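Local coordinates for phycocyanobilin lyase subunit alpha (Nostoc sp. PCC 7120, PDB 5N3U), which is the CpcE half of the CpcE/CpcF lyase and is probably required for attaching the chromophore to the phycocyanin alpha chain, CpcA, at residues Ser176-Gln188 / Asn209-Tyr223. Numbering follows the deposited sequence.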
loop_
_atom_site.group_PDB
_atom_site.type_symbol
_atom_site.label_atom_id
_atom_site.label_comp_id
_atom_site.label_asym_id
_atom_site.label_seq_id
_atom_site.Cartn_x
_atom_site.Cartn_y
_atom_site.Cartn_z
ATOM N N SER A 176 8.473 12.758 -25.504
ATOM C CA SER A 176 7.109 13.197 -25.172
ATOM C C SER A 176 7.016 13.882 -23.817
ATOM O O SER A 176 6.323 14.854 -23.695
ATOM C CB SER A 176 6.133 11.996 -25.105
ATOM O OG SER A 176 5.763 11.711 -26.396
ATOM N N ARG A 177 7.752 13.365 -22.830
ATOM C CA ARG A 177 7.778 13.975 -21.519
ATOM C C ARG A 177 8.344 15.313 -21.509
ATOM O O ARG A 177 7.895 16.183 -20.748
ATOM C CB ARG A 177 8.522 13.039 -20.533
ATOM C CG ARG A 177 7.573 11.830 -20.249
ATOM C CD ARG A 177 8.171 10.752 -19.320
ATOM N NE ARG A 177 8.329 11.334 -17.983
ATOM C CZ ARG A 177 7.673 11.028 -16.867
ATOM N NH1 ARG A 177 6.807 10.016 -16.773
ATOM N NH2 ARG A 177 7.931 11.762 -15.796
ATOM N N VAL A 178 9.347 15.553 -22.345
ATOM C CA VAL A 178 9.935 16.900 -22.460
ATOM C C VAL A 178 8.935 17.887 -23.099
ATOM O O VAL A 178 8.828 19.069 -22.713
ATOM C CB VAL A 178 11.259 16.820 -23.207
ATOM C CG1 VAL A 178 11.795 18.153 -23.475
ATOM C CG2 VAL A 178 12.253 15.931 -22.384
ATOM N N GLN A 179 8.231 17.414 -24.114
ATOM C CA GLN A 179 7.246 18.309 -24.746
ATOM C C GLN A 179 6.135 18.707 -23.801
ATOM O O GLN A 179 5.675 19.862 -23.844
ATOM C CB GLN A 179 6.622 17.610 -25.949
ATOM C CG GLN A 179 7.603 17.352 -27.018
ATOM C CD GLN A 179 6.978 16.592 -28.175
ATOM O OE1 GLN A 179 6.472 15.488 -28.023
ATOM N NE2 GLN A 179 7.028 17.192 -29.323
ATOM N N CYS A 180 5.700 17.772 -22.977
ATOM C CA CYS A 180 4.669 18.023 -21.979
ATOM C C CYS A 180 5.108 19.058 -20.962
ATOM O O CYS A 180 4.358 19.998 -20.609
ATOM C CB CYS A 180 4.315 16.711 -21.324
ATOM S SG CYS A 180 2.910 16.725 -20.214
ATOM N N ALA A 181 6.360 18.905 -20.462
ATOM C CA ALA A 181 6.893 19.886 -19.576
ATOM C C ALA A 181 6.994 21.278 -20.188
ATOM O O ALA A 181 6.742 22.291 -19.491
ATOM C CB ALA A 181 8.205 19.382 -19.062
ATOM N N ALA A 182 7.410 21.364 -21.482
ATOM C CA ALA A 182 7.514 22.622 -22.176
ATOM C C ALA A 182 6.095 23.234 -22.337
ATOM O O ALA A 182 5.924 24.425 -22.132
ATOM C CB ALA A 182 8.158 22.434 -23.532
ATOM N N ALA A 183 5.093 22.390 -22.576
ATOM C CA ALA A 183 3.677 22.886 -22.634
ATOM C C ALA A 183 3.215 23.452 -21.352
ATOM O O ALA A 183 2.702 24.564 -21.255
ATOM C CB ALA A 183 2.777 21.800 -23.079
ATOM N N ARG A 184 3.539 22.749 -20.269
ATOM C CA ARG A 184 3.269 23.315 -18.967
ATOM C C ARG A 184 3.914 24.573 -18.636
ATOM O O ARG A 184 3.280 25.536 -18.146
ATOM C CB ARG A 184 3.597 22.260 -17.881
ATOM C CG ARG A 184 3.412 22.745 -16.478
ATOM C CD ARG A 184 4.245 21.780 -15.673
ATOM N NE ARG A 184 4.055 21.633 -14.232
ATOM C CZ ARG A 184 4.548 22.392 -13.290
ATOM N NH1 ARG A 184 5.187 23.573 -13.535
ATOM N NH2 ARG A 184 4.308 21.981 -12.043
ATOM N N ALA A 185 5.201 24.642 -18.877
ATOM C CA ALA A 185 5.902 25.865 -18.633
ATOM C C ALA A 185 5.420 27.022 -19.526
ATOM O O ALA A 185 5.226 28.151 -19.063
ATOM C CB ALA A 185 7.359 25.687 -18.827
ATOM N N MET A 186 5.164 26.702 -20.787
ATOM C CA MET A 186 4.697 27.761 -21.664
ATOM C C MET A 186 3.359 28.354 -21.196
ATOM O O MET A 186 3.152 29.585 -21.232
ATOM C CB MET A 186 4.637 27.223 -23.073
ATOM C CG MET A 186 6.007 27.110 -23.796
ATOM S SD MET A 186 6.941 28.608 -23.900
ATOM C CE MET A 186 5.929 29.616 -25.087
ATOM N N TYR A 187 2.449 27.495 -20.815
ATOM C CA TYR A 187 1.205 27.977 -20.228
ATOM C C TYR A 187 1.397 28.829 -18.977
ATOM O O TYR A 187 0.846 29.942 -18.821
ATOM C CB TYR A 187 0.271 26.851 -19.953
ATOM C CG TYR A 187 -1.085 27.416 -19.501
ATOM C CD1 TYR A 187 -1.337 27.705 -18.150
ATOM C CD2 TYR A 187 -2.069 27.695 -20.424
ATOM C CE1 TYR A 187 -2.567 28.235 -17.745
ATOM C CE2 TYR A 187 -3.300 28.225 -20.034
ATOM C CZ TYR A 187 -3.537 28.505 -18.706
ATOM O OH TYR A 187 -4.733 29.039 -18.286
ATOM N N GLN A 188 2.234 28.369 -18.051
ATOM C CA GLN A 188 2.447 29.141 -16.871
ATOM C C GLN A 188 3.007 30.447 -17.124
ATOM O O GLN A 188 2.635 31.401 -16.479
ATOM C CB GLN A 188 3.341 28.407 -15.845
ATOM C CG GLN A 188 2.690 27.238 -15.245
ATOM C CD GLN A 188 3.652 26.497 -14.271
ATOM O OE1 GLN A 188 4.678 25.943 -14.671
ATOM N NE2 GLN A 188 3.301 26.459 -13.065
ATOM N N ASN A 209 1.304 6.776 -17.903
ATOM C CA ASN A 209 2.225 7.637 -17.152
ATOM C C ASN A 209 2.167 9.070 -17.596
ATOM O O ASN A 209 2.370 9.963 -16.833
ATOM C CB ASN A 209 3.689 7.283 -17.379
ATOM C CG ASN A 209 3.964 5.835 -17.265
ATOM O OD1 ASN A 209 4.009 5.298 -16.174
ATOM N ND2 ASN A 209 4.166 5.188 -18.386
ATOM N N LEU A 210 1.912 9.257 -18.859
ATOM C CA LEU A 210 1.885 10.573 -19.469
ATOM C C LEU A 210 0.590 11.241 -19.039
ATOM O O LEU A 210 0.577 12.385 -18.720
ATOM C CB LEU A 210 1.952 10.488 -20.981
ATOM C CG LEU A 210 3.276 10.990 -21.529
ATOM C CD1 LEU A 210 3.355 10.945 -23.032
ATOM C CD2 LEU A 210 3.511 12.388 -21.036
ATOM N N ARG A 211 -0.496 10.490 -19.048
ATOM C CA ARG A 211 -1.771 10.988 -18.519
ATOM C C ARG A 211 -1.621 11.486 -17.081
ATOM O O ARG A 211 -2.095 12.581 -16.702
ATOM C CB ARG A 211 -2.829 9.891 -18.659
ATOM C CG ARG A 211 -3.095 9.470 -20.073
ATOM C CD ARG A 211 -4.460 8.841 -20.354
ATOM N NE ARG A 211 -4.574 7.526 -19.774
ATOM C CZ ARG A 211 -4.212 6.367 -20.306
ATOM N NH1 ARG A 211 -3.752 6.260 -21.528
ATOM N NH2 ARG A 211 -4.346 5.269 -19.570
ATOM N N ARG A 212 -0.846 10.777 -16.267
ATOM C CA ARG A 212 -0.659 11.178 -14.894
ATOM C C ARG A 212 0.084 12.452 -14.789
ATOM O O ARG A 212 -0.240 13.339 -14.011
ATOM C CB ARG A 212 0.039 10.073 -14.048
ATOM C CG ARG A 212 -0.733 8.767 -13.965
ATOM C CD ARG A 212 0.194 7.770 -13.279
ATOM N NE ARG A 212 -0.449 6.531 -12.921
ATOM C CZ ARG A 212 0.203 5.379 -12.691
ATOM N NH1 ARG A 212 1.509 5.287 -12.866
ATOM N NH2 ARG A 212 -0.448 4.329 -12.303
ATOM N N VAL A 213 1.116 12.567 -15.571
ATOM C CA VAL A 213 1.888 13.800 -15.636
ATOM C C VAL A 213 1.000 14.974 -16.124
ATOM O O VAL A 213 1.024 16.053 -15.525
ATOM C CB VAL A 213 3.098 13.623 -16.582
ATOM C CG1 VAL A 213 3.642 14.976 -16.996
ATOM C CG2 VAL A 213 4.160 12.786 -15.844
ATOM N N ALA A 214 0.207 14.737 -17.147
ATOM C CA ALA A 214 -0.652 15.804 -17.671
ATOM C C ALA A 214 -1.658 16.281 -16.581
ATOM O O ALA A 214 -1.900 17.476 -16.413
ATOM C CB ALA A 214 -1.354 15.299 -18.888
ATOM N N LEU A 215 -2.193 15.320 -15.808
ATOM C CA LEU A 215 -3.028 15.662 -14.689
ATOM C C LEU A 215 -2.360 16.544 -13.697
ATOM O O LEU A 215 -2.929 17.582 -13.278
ATOM C CB LEU A 215 -3.623 14.411 -14.026
ATOM C CG LEU A 215 -4.657 13.769 -14.861
ATOM C CD1 LEU A 215 -4.994 12.314 -14.461
ATOM C CD2 LEU A 215 -5.897 14.659 -14.900
ATOM N N GLY A 216 -1.167 16.184 -13.241
ATOM C CA GLY A 216 -0.473 17.019 -12.333
ATOM C C GLY A 216 -0.193 18.415 -12.875
ATOM O O GLY A 216 -0.277 19.430 -12.181
ATOM N N ASP A 217 0.139 18.479 -14.155
ATOM C CA ASP A 217 0.442 19.764 -14.813
ATOM C C ASP A 217 -0.833 20.650 -14.910
ATOM O O ASP A 217 -0.785 21.836 -14.629
ATOM C CB ASP A 217 1.016 19.521 -16.252
ATOM C CG ASP A 217 2.412 18.919 -16.264
ATOM O OD1 ASP A 217 3.090 18.855 -15.188
ATOM O OD2 ASP A 217 2.846 18.472 -17.350
ATOM N N LEU A 218 -1.940 20.042 -15.278
ATOM C CA LEU A 218 -3.199 20.779 -15.384
ATOM C C LEU A 218 -3.643 21.306 -14.066
ATOM O O LEU A 218 -4.074 22.472 -13.962
ATOM C CB LEU A 218 -4.283 19.936 -15.993
ATOM C CG LEU A 218 -4.080 19.725 -17.468
ATOM C CD1 LEU A 218 -4.833 18.519 -17.967
ATOM C CD2 LEU A 218 -4.485 20.986 -18.196
ATOM N N GLY A 219 -3.445 20.507 -13.015
ATOM C CA GLY A 219 -3.588 21.034 -11.653
ATOM C C GLY A 219 -2.706 22.183 -11.269
ATOM O O GLY A 219 -3.184 23.201 -10.785
ATOM N N ALA A 220 -1.426 22.068 -11.587
ATOM C CA ALA A 220 -0.443 23.129 -11.309
ATOM C C ALA A 220 -0.733 24.430 -12.009
ATOM O O ALA A 220 -0.499 25.498 -11.490
ATOM C CB ALA A 220 0.941 22.651 -11.732
ATOM N N ILE A 221 -1.284 24.372 -13.188
ATOM C CA ILE A 221 -1.539 25.592 -13.898
ATOM C C ILE A 221 -2.953 26.085 -13.694
ATOM O O ILE A 221 -3.234 27.219 -14.000
ATOM C CB ILE A 221 -1.190 25.421 -15.385
ATOM C CG1 ILE A 221 -2.166 24.484 -16.048
ATOM C CG2 ILE A 221 0.251 24.932 -15.488
ATOM C CD1 ILE A 221 -1.930 24.205 -17.504
ATOM N N GLY A 222 -3.849 25.211 -13.230
ATOM C CA GLY A 222 -5.219 25.594 -12.896
ATOM C C GLY A 222 -6.077 25.859 -14.123
ATOM O O GLY A 222 -6.937 26.717 -14.049
ATOM N N TYR A 223 -5.879 25.116 -15.213
ATOM C CA TYR A 223 -6.564 25.363 -16.494
ATOM C C TYR A 223 -7.997 24.871 -16.488
ATOM O O TYR A 223 -8.276 23.694 -16.760
ATOM C CB TYR A 223 -5.800 24.686 -17.644
ATOM C CG TYR A 223 -6.324 24.912 -19.071
ATOM C CD1 TYR A 223 -6.520 26.204 -19.593
ATOM C CD2 TYR A 223 -6.550 23.827 -19.917
ATOM C CE1 TYR A 223 -6.987 26.395 -20.906
ATOM C CE2 TYR A 223 -6.954 24.003 -21.229
ATOM C CZ TYR A 223 -7.198 25.289 -21.701
ATOM O OH TYR A 223 -7.637 25.403 -22.981
HETATM O O HOH W 1 -5.236 28.882 -15.500
#
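Arg184 and Asp217 form the one salt bridge between these two helices, and it is a modest one: Arg184 NE sits 3.1 Å from Asp217 OD1, but the N-H points well off line (125°), so the bond is weak. The guanidinium and carboxylate planes stand nearly at right angles. With CG anti to the backbone N (chi1 178°) and the chain extended as far as NE, the arginine carries its flat end beyond the carboxylate, where Ala220 CB lies over one face and NH2 turns to Glu113 for a second salt bridge. Asp217 OD1 also has Glu153 close by, so the arginine probably offsets a cluster of acidic groups; a leucine in its place would probably leave Asp217 and Glu113 without their positive mate.

At the C-terminal end, Tyr187 lays CD1 3.6 Å from Ile221 CB, while its OH holds a water at 2.8 Å. That water donates to the carbonyl of Ile221, the last helical residue, and weakly to that of Gly222 just after it. Tyr223 OH is satisfied by Glu197. At the other end Val213 CG2 covers a face of the Arg177 guanidinium, whose NH2 pairs with Glu149.

The helices run nearly parallel (8°, axes 10.1 Å apart) within the HEAT-repeat region, consistent with an alpha-solenoid; helix 193-203 packs against both, helix 148-157 on the first and helix 237-250 on the second.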